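Local coordinates for surface presentation of antigens protein spaS (Salmonella typhimurium, PDB 3C01), which belongs to the type III secretion exporter family and takes part in a secretory pathway that presents at the surface the determinants Salmonella needs to enter mammalian cells, at residues H3-I8 / I20-T25. Sequence-based numbering, arbitrary orientation.
Sequences HITIGI and ISVYET
Thr5 and Glu24 bond reciprocally through their backbones, Thr5 N to Glu24 O at 3.0 Å and Glu24 N to Thr5 O at 3.2 Å, pairing the two antiparallel strands of a hairpin in the C-terminal cytoplasmic domain. Farther along, Gly7 N donates to Val22 O (2.8 Å). Gly7 O instead accepts from Ser21 N at 2.8 Å, the donor standing well above the carbonyl plane. The bond falls at a beta bulge: between the Ile6–Tyr23 and Ile8–Ile20 pairs, the single residue Gly7 faces two, Ser21 and Val22. The hydroxyl of Ser21 lies close to Gly7 but makes no bond there; it is satisfied by a polar side chain of the chain of another protein.

The face bearing Ile6, Ile8, Ile20 and Tyr23 is largely apolar. Ile20 CD1 lies 4.0 Å from Ile6 CG2 and 4.1 Å from Ile8 CD1, while Ile6 CD1 meets the CD1–CE1 side of the Tyr23 ring obliquely. With CG anti to the backbone N (chi1 -172°), Tyr23 lies alongside Ile6, and its hydroxyl bonds to Phe54 O of helix 47-56. On the reverse face Thr5 CG2 touches Val22 CG1 at 3.9 Å.

Backbone bonding thus sets the hairpin's register, and the hydroxyls of Tyr23 and Ser21 find their partners outside it, while antiparallel backbone pairing along the outer edge of 4-9 carries the sheet into that other chain.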
loop_
_atom_site.group_PDB
_atom_site.type_symbol
_atom_site.label_atom_id
_atom_site.label_comp_id
_atom_site.label_asym_id
_atom_site.label_seq_id
_atom_site.Cartn_x
_atom_site.Cartn_y
_atom_site.Cartn_z
ATOM N N HIS B 3 -6.360 -8.922 10.680
ATOM C CA HIS B 3 -5.979 -7.661 9.995
ATOM C C HIS B 3 -4.964 -7.861 8.897
ATOM O O HIS B 3 -4.077 -8.707 9.020
ATOM C CB HIS B 3 -5.363 -6.665 10.949
ATOM C CG HIS B 3 -6.235 -6.347 12.098
ATOM N ND1 HIS B 3 -6.094 -6.968 13.319
ATOM C CD2 HIS B 3 -7.263 -5.470 12.226
ATOM C CE1 HIS B 3 -7.019 -6.503 14.148
ATOM N NE2 HIS B 3 -7.740 -5.596 13.508
ATOM N N ILE B 4 -5.078 -7.043 7.855
ATOM C CA ILE B 4 -4.178 -7.121 6.713
ATOM C C ILE B 4 -3.687 -5.749 6.339
ATOM O O ILE B 4 -4.448 -4.817 6.298
ATOM C CB ILE B 4 -4.868 -7.676 5.439
ATOM C CG1 ILE B 4 -5.429 -9.085 5.646
ATOM C CG2 ILE B 4 -3.906 -7.610 4.227
ATOM C CD1 ILE B 4 -6.286 -9.522 4.424
ATOM N N THR B 5 -2.431 -5.661 5.933
ATOM C CA THR B 5 -1.875 -4.375 5.481
ATOM C C THR B 5 -0.996 -4.645 4.278
ATOM O O THR B 5 -0.040 -5.376 4.412
ATOM C CB THR B 5 -1.130 -3.825 6.666
ATOM O OG1 THR B 5 -1.803 -2.638 7.175
ATOM C CG2 THR B 5 0.306 -3.707 6.407
ATOM N N ILE B 6 -1.375 -4.166 3.090
ATOM C CA ILE B 6 -0.598 -4.359 1.852
ATOM C C ILE B 6 -0.096 -3.009 1.342
ATOM O O ILE B 6 -0.870 -2.083 1.236
ATOM C CB ILE B 6 -1.461 -4.959 0.730
ATOM C CG1 ILE B 6 -2.085 -6.314 1.154
ATOM C CG2 ILE B 6 -0.651 -5.171 -0.540
ATOM C CD1 ILE B 6 -1.105 -7.460 1.322
ATOM N N GLY B 7 1.198 -2.880 1.054
ATOM C CA GLY B 7 1.768 -1.606 0.648
ATOM C C GLY B 7 1.986 -1.631 -0.849
ATOM O O GLY B 7 2.364 -2.673 -1.384
ATOM N N ILE B 8 1.718 -0.498 -1.517
ATOM C CA ILE B 8 1.922 -0.354 -2.945
ATOM C C ILE B 8 3.007 0.664 -3.219
ATOM O O ILE B 8 2.899 1.822 -2.794
ATOM C CB ILE B 8 0.635 0.137 -3.660
ATOM C CG1 ILE B 8 -0.556 -0.825 -3.419
ATOM C CG2 ILE B 8 0.915 0.401 -5.179
ATOM C CD1 ILE B 8 -0.365 -2.245 -3.947
ATOM N N ILE B 20 4.216 -4.682 -4.670
ATOM C CA ILE B 20 3.828 -4.927 -3.313
ATOM C C ILE B 20 5.039 -4.652 -2.428
ATOM O O ILE B 20 5.952 -5.491 -2.371
ATOM C CB ILE B 20 3.424 -6.370 -3.085
ATOM C CG1 ILE B 20 2.326 -6.844 -4.082
ATOM C CG2 ILE B 20 2.968 -6.525 -1.685
ATOM C CD1 ILE B 20 1.018 -6.079 -4.039
ATOM N N SER B 21 5.038 -3.486 -1.766
ATOM C CA SER B 21 6.139 -3.035 -0.964
ATOM C C SER B 21 6.109 -3.574 0.448
ATOM O O SER B 21 7.146 -3.713 1.065
ATOM C CB SER B 21 6.145 -1.494 -0.921
ATOM O OG SER B 21 4.850 -0.961 -0.650
ATOM N N VAL B 22 4.906 -3.794 0.981
ATOM C CA VAL B 22 4.692 -4.157 2.371
ATOM C C VAL B 22 3.669 -5.271 2.381
ATOM O O VAL B 22 2.703 -5.218 1.623
ATOM C CB VAL B 22 4.125 -2.986 3.137
ATOM C CG1 VAL B 22 3.742 -3.398 4.568
ATOM C CG2 VAL B 22 5.111 -1.828 3.104
ATOM N N TYR B 23 3.877 -6.280 3.233
ATOM C CA TYR B 23 2.914 -7.377 3.340
ATOM C C TYR B 23 2.928 -7.939 4.768
ATOM O O TYR B 23 3.898 -8.589 5.167
ATOM C CB TYR B 23 3.322 -8.434 2.335
ATOM C CG TYR B 23 2.364 -9.577 2.125
ATOM C CD1 TYR B 23 1.462 -9.550 1.063
ATOM C CD2 TYR B 23 2.417 -10.709 2.919
ATOM C CE1 TYR B 23 0.603 -10.585 0.817
ATOM C CE2 TYR B 23 1.541 -11.772 2.698
ATOM C CZ TYR B 23 0.646 -11.702 1.636
ATOM O OH TYR B 23 -0.205 -12.739 1.344
ATOM N N GLU B 24 1.869 -7.679 5.531
ATOM C CA GLU B 24 1.843 -8.036 6.937
ATOM C C GLU B 24 0.432 -8.304 7.404
ATOM O O GLU B 24 -0.521 -7.758 6.871
ATOM C CB GLU B 24 2.429 -6.924 7.813
ATOM C CG GLU B 24 3.857 -6.448 7.476
ATOM C CD GLU B 24 4.938 -7.511 7.677
ATOM O OE1 GLU B 24 6.097 -7.288 7.182
ATOM O OE2 GLU B 24 4.631 -8.576 8.304
ATOM N N THR B 25 0.292 -9.117 8.439
ATOM C CA THR B 25 -1.012 -9.384 8.983
ATOM C C THR B 25 -1.022 -9.150 10.488
ATOM O O THR B 25 0.025 -8.969 11.119
ATOM C CB THR B 25 -1.386 -10.842 8.705
ATOM O OG1 THR B 25 -0.613 -11.670 9.556
ATOM C CG2 THR B 25 -1.074 -11.241 7.284
#